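Local coordinates for tyrosyl-tRNA synthetase (Pyrococcus horikoshii, PDB 2CYC), which binds L-tyrosine and probably catalyses its ATP-dependent attachment to tRNA(Tyr) in two steps, by way of a tyrosyl-adenylate intermediate, at residues Leu27-Pro33 and His211-Lys217; Ile183-Asp189 and Val219-Leu225; Leu227-Glu231 and Tyr258-Phe262; Ile237-Phe243 and Val284-Pro288. Residue numbers count along the deposited sequence, not the author numbering.

Interaction 1 of 4, residues Leu27-Pro33 and His211-Lys217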
# COMPACT_ATOMS: atom_id res chain seq x y z
N LEU A 27 31.66 0.08 -1.85
CA LEU A 27 31.23 -0.40 -0.54
C LEU A 27 32.35 -1.16 0.18
O LEU A 27 32.53 -0.99 1.38
CB LEU A 27 30.00 -1.32 -0.66
CG LEU A 27 28.71 -0.69 -1.20
CD1 LEU A 27 27.55 -1.63 -0.89
CD2 LEU A 27 28.48 0.67 -0.56
N PHE A 28 33.09 -1.99 -0.55
CA PHE A 28 34.19 -2.73 0.05
C PHE A 28 35.26 -1.77 0.56
O PHE A 28 35.72 -1.88 1.70
CB PHE A 28 34.83 -3.69 -0.97
CG PHE A 28 34.08 -5.00 -1.14
CD1 PHE A 28 34.03 -5.63 -2.38
CD2 PHE A 28 33.44 -5.60 -0.05
CE1 PHE A 28 33.36 -6.85 -2.55
CE2 PHE A 28 32.77 -6.83 -0.21
CZ PHE A 28 32.73 -7.45 -1.46
N GLU A 29 35.64 -0.81 -0.28
CA GLU A 29 36.67 0.16 0.07
C GLU A 29 36.37 1.07 1.25
O GLU A 29 37.25 1.31 2.08
CB GLU A 29 37.02 1.02 -1.16
CG GLU A 29 37.84 0.27 -2.20
CD GLU A 29 38.26 1.15 -3.37
OE1 GLU A 29 38.88 0.61 -4.33
OE2 GLU A 29 37.97 2.37 -3.34
N ILE A 30 35.14 1.58 1.34
CA ILE A 30 34.79 2.48 2.43
C ILE A 30 34.43 1.73 3.71
O ILE A 30 34.16 2.35 4.73
CB ILE A 30 33.61 3.38 2.03
CG1 ILE A 30 32.34 2.53 1.86
CG2 ILE A 30 33.95 4.13 0.74
CD1 ILE A 30 31.17 3.29 1.29
N GLY A 31 34.43 0.41 3.64
CA GLY A 31 34.10 -0.38 4.81
C GLY A 31 32.65 -0.27 5.22
O GLY A 31 32.31 -0.34 6.41
N ALA A 32 31.76 -0.09 4.25
CA ALA A 32 30.34 0.01 4.56
C ALA A 32 29.83 -1.33 5.09
O ALA A 32 30.44 -2.38 4.85
CB ALA A 32 29.57 0.40 3.30
N PRO A 33 28.73 -1.32 5.85
CA PRO A 33 28.20 -2.59 6.37
C PRO A 33 27.82 -3.49 5.20
O PRO A 33 27.34 -3.01 4.18
CB PRO A 33 26.97 -2.15 7.19
CG PRO A 33 26.59 -0.83 6.56
CD PRO A 33 27.93 -0.18 6.33
N HIS A 211 26.17 5.65 5.88
CA HIS A 211 27.51 5.24 6.27
C HIS A 211 28.41 6.45 6.20
O HIS A 211 28.53 7.09 5.16
CB HIS A 211 28.05 4.14 5.36
CG HIS A 211 29.39 3.63 5.77
ND1 HIS A 211 29.60 2.91 6.94
CD2 HIS A 211 30.61 3.76 5.20
CE1 HIS A 211 30.88 2.63 7.06
NE2 HIS A 211 31.52 3.13 6.02
N GLU A 212 29.01 6.78 7.34
CA GLU A 212 29.92 7.92 7.42
C GLU A 212 29.33 9.17 6.77
O GLU A 212 29.97 9.81 5.94
CB GLU A 212 31.26 7.55 6.78
CG GLU A 212 31.80 6.25 7.32
CD GLU A 212 33.19 5.90 6.81
OE1 GLU A 212 33.50 6.21 5.64
OE2 GLU A 212 33.96 5.31 7.59
N GLY A 213 28.11 9.50 7.17
CA GLY A 213 27.43 10.67 6.67
C GLY A 213 26.86 10.58 5.26
O GLY A 213 26.28 11.54 4.77
N GLU A 214 27.01 9.44 4.60
CA GLU A 214 26.49 9.32 3.24
C GLU A 214 25.38 8.29 3.06
O GLU A 214 25.41 7.20 3.66
CB GLU A 214 27.64 9.00 2.28
CG GLU A 214 28.73 10.06 2.23
CD GLU A 214 28.25 11.40 1.67
OE1 GLU A 214 29.04 12.36 1.68
OE2 GLU A 214 27.08 11.48 1.22
N LYS A 215 24.40 8.64 2.23
CA LYS A 215 23.30 7.72 1.94
C LYS A 215 23.80 6.82 0.83
O LYS A 215 24.21 7.29 -0.23
CB LYS A 215 22.06 8.48 1.49
CG LYS A 215 21.30 9.14 2.64
CD LYS A 215 20.01 9.80 2.15
CE LYS A 215 19.26 10.45 3.31
NZ LYS A 215 17.95 11.01 2.86
N LEU A 216 23.78 5.52 1.08
CA LEU A 216 24.27 4.55 0.11
C LEU A 216 23.17 3.92 -0.72
O LEU A 216 21.99 3.96 -0.37
CB LEU A 216 25.01 3.43 0.83
CG LEU A 216 26.15 3.78 1.78
CD1 LEU A 216 26.70 2.49 2.39
CD2 LEU A 216 27.25 4.55 1.03
N LYS A 217 23.58 3.33 -1.84
CA LYS A 217 22.69 2.62 -2.73
C LYS A 217 23.06 1.15 -2.55
O LYS A 217 24.23 0.80 -2.57
CB LYS A 217 22.92 3.02 -4.19
CG LYS A 217 22.47 4.44 -4.50
CD LYS A 217 22.72 4.82 -5.95
CE LYS A 217 22.31 6.27 -6.20
NZ LYS A 217 22.45 6.69 -7.62
O HOH W 1 36.00 4.58 5.32

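Interaction 2 of 4, residues Ile183-Asp189 and Val219-Leu225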
# COMPACT_ATOMS: atom_id res chain seq x y z
N ILE A 183 23.62 -5.70 0.13
CA ILE A 183 23.84 -6.71 -0.90
C ILE A 183 22.47 -7.36 -1.15
O ILE A 183 22.11 -8.33 -0.49
CB ILE A 183 24.85 -7.81 -0.46
CG1 ILE A 183 26.21 -7.19 -0.11
CG2 ILE A 183 25.01 -8.86 -1.56
CD1 ILE A 183 26.89 -6.43 -1.26
N ALA A 184 21.72 -6.80 -2.10
CA ALA A 184 20.38 -7.31 -2.41
C ALA A 184 20.52 -8.42 -3.45
O ALA A 184 20.81 -8.16 -4.62
CB ALA A 184 19.49 -6.17 -2.94
N HIS A 185 20.31 -9.65 -2.99
CA HIS A 185 20.47 -10.84 -3.81
C HIS A 185 19.13 -11.48 -4.23
O HIS A 185 18.21 -11.64 -3.42
CB HIS A 185 21.34 -11.84 -3.03
CG HIS A 185 21.44 -13.20 -3.65
ND1 HIS A 185 21.51 -14.35 -2.89
CD2 HIS A 185 21.45 -13.59 -4.94
CE1 HIS A 185 21.56 -15.40 -3.70
NE2 HIS A 185 21.52 -14.96 -4.95
N ALA A 186 19.04 -11.84 -5.51
CA ALA A 186 17.84 -12.47 -6.05
C ALA A 186 18.14 -13.09 -7.41
O ALA A 186 19.23 -12.92 -7.95
CB ALA A 186 16.71 -11.44 -6.22
N GLY A 187 17.16 -13.81 -7.94
CA GLY A 187 17.29 -14.37 -9.27
C GLY A 187 16.99 -13.19 -10.20
O GLY A 187 16.35 -12.22 -9.78
N MET A 188 17.45 -13.28 -11.44
CA MET A 188 17.26 -12.23 -12.45
C MET A 188 15.85 -11.68 -12.64
O MET A 188 15.70 -10.52 -13.02
CB MET A 188 17.78 -12.72 -13.81
CG MET A 188 19.26 -12.50 -14.05
SD MET A 188 19.71 -10.76 -14.15
CE MET A 188 19.14 -10.31 -15.78
N ASP A 189 14.83 -12.49 -12.38
CA ASP A 189 13.46 -12.02 -12.56
C ASP A 189 12.97 -11.04 -11.50
O ASP A 189 11.86 -10.52 -11.59
CB ASP A 189 12.47 -13.20 -12.68
CG ASP A 189 12.57 -14.20 -11.52
OD1 ASP A 189 13.27 -13.94 -10.53
OD2 ASP A 189 11.92 -15.26 -11.61
N VAL A 219 23.74 -2.70 -3.45
CA VAL A 219 24.26 -3.37 -4.63
C VAL A 219 23.32 -4.54 -4.91
O VAL A 219 23.00 -5.32 -4.01
CB VAL A 219 25.69 -3.92 -4.37
CG1 VAL A 219 26.12 -4.82 -5.51
CG2 VAL A 219 26.67 -2.77 -4.20
N ALA A 220 22.87 -4.66 -6.16
CA ALA A 220 21.99 -5.75 -6.55
C ALA A 220 22.82 -6.85 -7.20
O ALA A 220 23.65 -6.57 -8.08
CB ALA A 220 20.93 -5.24 -7.54
N VAL A 221 22.63 -8.09 -6.77
CA VAL A 221 23.36 -9.22 -7.34
C VAL A 221 22.33 -10.26 -7.75
O VAL A 221 21.61 -10.81 -6.91
CB VAL A 221 24.39 -9.83 -6.32
CG1 VAL A 221 25.24 -10.92 -7.00
CG2 VAL A 221 25.32 -8.72 -5.80
N HIS A 222 22.26 -10.51 -9.05
CA HIS A 222 21.27 -11.43 -9.62
C HIS A 222 21.88 -12.70 -10.16
O HIS A 222 22.87 -12.67 -10.90
CB HIS A 222 20.50 -10.69 -10.72
CG HIS A 222 19.89 -9.41 -10.26
ND1 HIS A 222 20.01 -8.23 -10.96
CD2 HIS A 222 19.24 -9.09 -9.11
CE1 HIS A 222 19.46 -7.24 -10.27
NE2 HIS A 222 18.98 -7.74 -9.14
N HIS A 223 21.30 -13.83 -9.79
CA HIS A 223 21.85 -15.07 -10.28
C HIS A 223 21.03 -15.63 -11.41
O HIS A 223 19.85 -15.31 -11.56
CB HIS A 223 22.01 -16.10 -9.16
CG HIS A 223 20.74 -16.48 -8.48
ND1 HIS A 223 20.53 -16.29 -7.13
CD2 HIS A 223 19.64 -17.14 -8.94
CE1 HIS A 223 19.37 -16.81 -6.78
NE2 HIS A 223 18.81 -17.33 -7.86
N HIS A 224 21.69 -16.45 -12.21
CA HIS A 224 21.08 -17.10 -13.37
C HIS A 224 19.87 -17.94 -12.99
O HIS A 224 19.85 -18.60 -11.94
CB HIS A 224 22.15 -17.97 -14.04
CG HIS A 224 21.65 -18.78 -15.20
ND1 HIS A 224 21.40 -18.23 -16.44
CD2 HIS A 224 21.36 -20.10 -15.30
CE1 HIS A 224 20.99 -19.18 -17.26
NE2 HIS A 224 20.96 -20.33 -16.60
N LEU A 225 18.84 -17.92 -13.84
CA LEU A 225 17.65 -18.72 -13.60
C LEU A 225 17.77 -20.04 -14.37
O LEU A 225 17.77 -20.05 -15.59
CB LEU A 225 16.40 -17.96 -14.07
CG LEU A 225 16.12 -16.59 -13.45
CD1 LEU A 225 14.87 -16.00 -14.10
CD2 LEU A 225 15.93 -16.73 -11.94

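Interaction 3 of 4, residues Leu227-Glu231 and Tyr258-Phe262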
# COMPACT_ATOMS: atom_id res chain seq x y z
N LEU A 227 16.79 -23.27 -16.29
CA LEU A 227 15.63 -23.62 -17.10
C LEU A 227 14.98 -24.92 -16.63
O LEU A 227 15.65 -25.78 -16.05
CB LEU A 227 16.04 -23.81 -18.56
CG LEU A 227 16.51 -22.57 -19.31
CD1 LEU A 227 17.04 -22.98 -20.68
CD2 LEU A 227 15.35 -21.58 -19.44
N GLY A 228 13.68 -25.04 -16.88
CA GLY A 228 12.99 -26.27 -16.55
C GLY A 228 13.47 -27.27 -17.60
O GLY A 228 14.01 -26.87 -18.62
N LEU A 229 13.25 -28.57 -17.38
CA LEU A 229 13.71 -29.58 -18.33
C LEU A 229 12.77 -29.86 -19.50
O LEU A 229 13.14 -30.60 -20.42
CB LEU A 229 13.98 -30.89 -17.58
CG LEU A 229 15.03 -30.78 -16.47
CD1 LEU A 229 15.08 -32.07 -15.66
CD2 LEU A 229 16.38 -30.47 -17.08
N GLN A 230 11.58 -29.26 -19.49
CA GLN A 230 10.60 -29.48 -20.55
C GLN A 230 10.97 -28.88 -21.91
O GLN A 230 11.70 -27.89 -21.98
CB GLN A 230 9.23 -28.94 -20.12
CG GLN A 230 9.08 -27.41 -20.14
CD GLN A 230 9.76 -26.73 -18.95
OE1 GLN A 230 9.98 -27.35 -17.90
NE2 GLN A 230 10.06 -25.45 -19.10
N GLU A 231 10.47 -29.48 -22.99
CA GLU A 231 10.76 -28.96 -24.32
C GLU A 231 9.98 -27.67 -24.50
O GLU A 231 8.90 -27.50 -23.94
CB GLU A 231 10.38 -29.97 -25.41
CG GLU A 231 8.90 -30.25 -25.55
CD GLU A 231 8.45 -30.28 -27.01
OE1 GLU A 231 9.11 -30.95 -27.83
OE2 GLU A 231 7.43 -29.62 -27.33
N TYR A 258 6.99 -32.59 -12.93
CA TYR A 258 7.67 -33.59 -13.76
C TYR A 258 8.85 -33.04 -14.55
O TYR A 258 9.71 -33.80 -15.01
CB TYR A 258 6.66 -34.23 -14.72
CG TYR A 258 6.56 -33.56 -16.08
CD1 TYR A 258 7.31 -34.03 -17.16
CD2 TYR A 258 5.76 -32.43 -16.27
CE1 TYR A 258 7.26 -33.39 -18.41
CE2 TYR A 258 5.70 -31.78 -17.51
CZ TYR A 258 6.45 -32.27 -18.57
OH TYR A 258 6.41 -31.63 -19.80
N SER A 259 8.90 -31.72 -14.72
CA SER A 259 9.98 -31.07 -15.48
C SER A 259 10.90 -30.23 -14.60
O SER A 259 11.70 -29.42 -15.10
CB SER A 259 9.40 -30.19 -16.58
OG SER A 259 8.88 -30.99 -17.62
N ALA A 260 10.78 -30.42 -13.30
CA ALA A 260 11.62 -29.70 -12.36
C ALA A 260 12.19 -30.73 -11.39
O ALA A 260 11.51 -31.68 -11.03
CB ALA A 260 10.80 -28.67 -11.61
N VAL A 261 13.43 -30.55 -10.99
CA VAL A 261 14.02 -31.46 -10.04
C VAL A 261 14.08 -30.75 -8.69
O VAL A 261 14.49 -29.59 -8.61
CB VAL A 261 15.43 -31.90 -10.48
CG1 VAL A 261 16.12 -32.66 -9.34
CG2 VAL A 261 15.33 -32.79 -11.73
N PHE A 262 13.63 -31.45 -7.65
CA PHE A 262 13.62 -30.91 -6.30
C PHE A 262 14.79 -31.47 -5.50
O PHE A 262 15.26 -32.58 -5.75
CB PHE A 262 12.28 -31.22 -5.64
CG PHE A 262 11.10 -30.73 -6.44
CD1 PHE A 262 10.22 -31.62 -7.03
CD2 PHE A 262 10.89 -29.37 -6.63
CE1 PHE A 262 9.14 -31.17 -7.80
CE2 PHE A 262 9.81 -28.90 -7.40
CZ PHE A 262 8.95 -29.80 -7.98
O HOH W 2 8.25 -31.98 -22.22

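Interaction 4 of 4, residues Ile237-Phe243 and Val284-Pro288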
# COMPACT_ATOMS: atom_id res chain seq x y z
N ILE A 237 13.51 -22.29 -32.25
CA ILE A 237 13.32 -20.93 -31.76
C ILE A 237 14.02 -20.01 -32.75
O ILE A 237 15.22 -20.15 -32.99
CB ILE A 237 13.93 -20.76 -30.34
CG1 ILE A 237 13.24 -21.73 -29.37
CG2 ILE A 237 13.77 -19.32 -29.87
CD1 ILE A 237 13.77 -21.68 -27.96
N GLU A 238 13.27 -19.08 -33.32
CA GLU A 238 13.80 -18.16 -34.33
C GLU A 238 14.58 -16.95 -33.81
O GLU A 238 15.79 -17.03 -33.59
CB GLU A 238 12.65 -17.72 -35.24
CG GLU A 238 12.16 -18.83 -36.18
CD GLU A 238 10.73 -18.63 -36.66
OE1 GLU A 238 9.80 -18.87 -35.86
OE2 GLU A 238 10.54 -18.23 -37.82
N SER A 239 13.89 -15.82 -33.63
CA SER A 239 14.54 -14.59 -33.17
C SER A 239 15.20 -14.65 -31.80
O SER A 239 14.99 -15.59 -31.02
CB SER A 239 13.53 -13.44 -33.17
OG SER A 239 12.51 -13.67 -32.20
N GLU A 240 16.01 -13.64 -31.51
CA GLU A 240 16.71 -13.53 -30.24
C GLU A 240 15.73 -13.07 -29.17
O GLU A 240 15.80 -13.49 -28.02
CB GLU A 240 17.86 -12.53 -30.35
CG GLU A 240 18.82 -12.53 -29.18
CD GLU A 240 19.48 -13.89 -28.98
OE1 GLU A 240 19.83 -14.53 -30.00
OE2 GLU A 240 19.66 -14.30 -27.82
N GLU A 241 14.81 -12.19 -29.56
CA GLU A 241 13.80 -11.69 -28.65
C GLU A 241 12.94 -12.87 -28.21
O GLU A 241 12.48 -12.93 -27.07
CB GLU A 241 12.93 -10.64 -29.34
CG GLU A 241 11.98 -9.90 -28.41
CD GLU A 241 12.71 -8.97 -27.45
OE1 GLU A 241 13.58 -9.44 -26.69
OE2 GLU A 241 12.41 -7.75 -27.45
N GLU A 242 12.73 -13.80 -29.13
CA GLU A 242 11.93 -14.99 -28.88
C GLU A 242 12.69 -15.92 -27.93
O GLU A 242 12.10 -16.56 -27.07
CB GLU A 242 11.65 -15.70 -30.21
CG GLU A 242 10.56 -16.75 -30.14
CD GLU A 242 10.19 -17.28 -31.51
OE1 GLU A 242 11.05 -17.90 -32.18
OE2 GLU A 242 9.03 -17.07 -31.93
N PHE A 243 14.01 -15.98 -28.11
CA PHE A 243 14.88 -16.79 -27.27
C PHE A 243 14.63 -16.36 -25.82
O PHE A 243 14.21 -17.16 -24.98
CB PHE A 243 16.34 -16.53 -27.66
CG PHE A 243 17.33 -17.46 -27.01
CD1 PHE A 243 18.59 -16.99 -26.65
CD2 PHE A 243 17.02 -18.80 -26.79
CE1 PHE A 243 19.53 -17.83 -26.06
CE2 PHE A 243 17.95 -19.65 -26.20
CZ PHE A 243 19.21 -19.17 -25.84
N VAL A 284 23.17 -26.27 -28.71
CA VAL A 284 23.82 -25.57 -27.61
C VAL A 284 23.23 -24.20 -27.31
O VAL A 284 23.63 -23.56 -26.35
CB VAL A 284 25.34 -25.38 -27.84
CG1 VAL A 284 26.03 -26.74 -27.94
CG2 VAL A 284 25.58 -24.55 -29.10
N ARG A 285 22.28 -23.75 -28.13
CA ARG A 285 21.63 -22.46 -27.92
C ARG A 285 20.54 -22.56 -26.83
O ARG A 285 20.52 -21.77 -25.89
CB ARG A 285 21.00 -21.97 -29.23
CG ARG A 285 20.10 -20.75 -29.10
CD ARG A 285 19.23 -20.61 -30.35
NE ARG A 285 18.27 -19.51 -30.27
CZ ARG A 285 18.59 -18.22 -30.27
NH1 ARG A 285 17.64 -17.30 -30.20
NH2 ARG A 285 19.87 -17.86 -30.35
N TYR A 286 19.64 -23.53 -26.98
CA TYR A 286 18.59 -23.74 -26.00
C TYR A 286 18.67 -25.22 -25.63
O TYR A 286 18.26 -26.09 -26.39
CB TYR A 286 17.21 -23.40 -26.57
CG TYR A 286 16.14 -23.49 -25.51
CD1 TYR A 286 15.66 -24.73 -25.09
CD2 TYR A 286 15.68 -22.36 -24.85
CE1 TYR A 286 14.76 -24.85 -24.05
CE2 TYR A 286 14.77 -22.46 -23.79
CZ TYR A 286 14.32 -23.71 -23.40
OH TYR A 286 13.44 -23.83 -22.35
N ASN A 287 19.21 -25.48 -24.45
CA ASN A 287 19.37 -26.84 -23.96
C ASN A 287 19.35 -26.83 -22.44
O ASN A 287 20.35 -26.49 -21.80
CB ASN A 287 20.71 -27.36 -24.50
CG ASN A 287 20.91 -28.84 -24.25
OD1 ASN A 287 21.51 -29.54 -25.08
ND2 ASN A 287 20.45 -29.33 -23.11
N PRO A 288 18.21 -27.20 -21.84
CA PRO A 288 18.09 -27.22 -20.37
C PRO A 288 19.18 -28.04 -19.69
O PRO A 288 19.70 -27.66 -18.64
CB PRO A 288 16.70 -27.80 -20.15
CG PRO A 288 15.95 -27.29 -21.37
CD PRO A 288 16.93 -27.54 -22.48

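Interaction 1 of 4, residues Leu27-Pro33 and His211-Lys217
The imidazole of His211 lies over Ala32: Ala32 CA stands 3.6 Å from the centroid of the ring and only 8° off its normal, a CH-pi contact with the ring face. The edge of the same ring carries the one direct hydrogen bond of the contact, from His211 NE2 to Ile30 O at 3.0 Å and 151°. Just beyond that carbonyl, Gly31 takes positive phi (69°), Ala32 N bonds back to Leu27 O at 3.1 Å and Gly31 N to Phe28 O at 3.3 Å, which together define a Schellman motif. Water 1, 3.0 Å from both Ile30 O and Glu212 OE1, is placed to donate to either and so adds a solvent link beside the direct bond. Beside this, Leu216 supplies the apolar part: its CD1 reaches Ala32 CB at 3.7 Å and Leu27 CD2 at 3.9 Å, while its CD2 meets Ile30 CD1 at 4.1 Å. His211 N donates to Glu214 O at 2.8 Å and Glu214 N to His211 O at 2.9 Å across a type I' turn, characteristic of a tight beta hairpin. Thus the C-terminal end of helix 21-30 rests against the hairpin of strands 209-211 and 214-223, where Leu216 also pairs with Ile209, while Phe28 packs on Ile3 and Ile7 of helix 3-11.

Interaction 2 of 4, residues Ile183-Asp189 and Val219-Leu225
Met188, His222 and His223 bury the largest areas (73, 68 and 65 Å²), all near the C-terminal ends of two parallel strands, 183-187 and 219-223, whose axes approach to 4.6 Å at 23°. Met188 closes the pairing: its N donates to His223 O at 3.1 Å, its SD lies 3.5 Å from His222 CB and its CB 4.2 Å from Leu225 CG. His222 shares a face of the sheet with Ala184 and Ala186, and its ring bonds outside the pair to Glu17 and His194. His223 joins by backbone and side chain. Its N donates to Ala186 O at 2.9 Å, and Gly187 CA sits over its ring, 3.8 Å from the centroid; a CB on Gly187 would come within 2.7 Å of Leu225 CD2. Further back, Ala184 N to Val219 O (2.7 Å), Val221 N to Ala184 O (2.8 Å) and Ala186 N to Val221 O (3.1 Å) complete the parallel pattern of this Rossmann-type class I core, beside the tyrosine pocket that includes Tyr37 and Gln190. The buried bond between His185 NE2 and His223 ND1 (2.7 Å, donor undecided) implies complementary protonation: one of these nitrogens must carry a proton and the other accept it.

Interaction 3 of 4, residues Leu227-Glu231 and Tyr258-Phe262
This is a loop-to-loop contact: the segment 227-231, between strand 214-223 and helix 240-250, meets the segment 258-262, between helices 240-250 and 267-276. Neither has regular secondary structure, and a single direct hydrogen bond joins them, Leu229 N to Ser259 O at 2.9 Å. Its angle of 174° is nearly linear, and the flanking CA atoms of Leu229 and Ser259 approach to 4.9 Å. Around this bond Ser259 gives up 79 Å² of surface, most of all the residues here, with its CB 3.2 Å from Gln230 OE1. That oxygen has its hydrogen-bond partner in Ser255, while Gln230 NE2 bonds to the carbonyl of Met250. The folded-back Gln230 side chain passes close to Gly228, where a CB would lie only 2.4 Å from OE1. On the apolar side Leu229 CD1 touches Val261 CG2 at 4.0 Å, and both side chains rest on Trp292 of helix 288-297. Toward solvent, water 2 lies 3.1 Å from Tyr258 OH and accepts a weak bond from Glu231 N at 3.4 Å; Tyr258 itself is poorly ordered. Through Gln230 the contact reaches directly to the 'KMSKS' region, Lys251 to Ser255, the signature loop of class I aminoacyl-tRNA synthetases, whose Lys254 is predicted to bind ATP.

Interaction 4 of 4, residues Ile237-Phe243 and Val284-Pro288
Arg285 forms a salt bridge with Glu240, its NH2 lying 3.3 Å from Glu240 OE1; the hydrogen bond within it is weak by length, although its angle is 157°. The same guanidinium lies flat on Phe243, with planes at 29° and Arg285 CZ 3.9 Å from the ring centroid, 22° off the normal, so a cation-pi interaction reinforces the ion pair. Further along the arginine, CG sits 4.1 Å from the centroid of the Phe243 ring in a CH-pi contact. The extended side chain therefore runs over the aromatic face, which explains the 127 Å² that Arg285 buries; its NE is enclosed with no hydrogen-bonding partner in the model. Glu240 and Phe243 are positioned by a helix start. Ser239 is the N-cap of helix 240-250, its OG accepting from Glu242 N at 3.1 Å, and Glu242 OE1 in turn takes Glu238 N at 2.8 Å. This helix leads straight into the 'KMSKS' region of the class I synthetase, while in segment 284-288 Asn287 is the N-cap of helix 288-297. Outward from the arginine, Phe243 CE2 meets Tyr286 CD2 at 3.8 Å, near the planes of both rings, and Ile237 CD1 approaches Tyr286 CD2 at 3.7 Å. Ile237 and Tyr286 both pack on Ile246, about one turn after Phe243 in helix 240-250.

From the N terminus, interaction 1 closes the longest loop, bringing the end of helix 21-30 to the start of strand 214-223. Interaction 2 opens inside that loop, at strand 183-187, and closes beyond it, so the two cross; they share strand 214-223 and touch where Leu27 CD1 meets Val219 CG2 at 3.6 Å. Interactions 3 and 4 follow in series and cross each other: segment 237-243 starts before interaction 3 closes at 258-262. They touch at Gly228 O and Pro288 CB (3.2 Å). Interaction 1 packs helix 21-30 on the sheet's hairpin, interaction 2 pairs two parallel strands, interaction 3 joins loops flanking helix 240-250, and interaction 4 ties its start to the loop before helix 288-297.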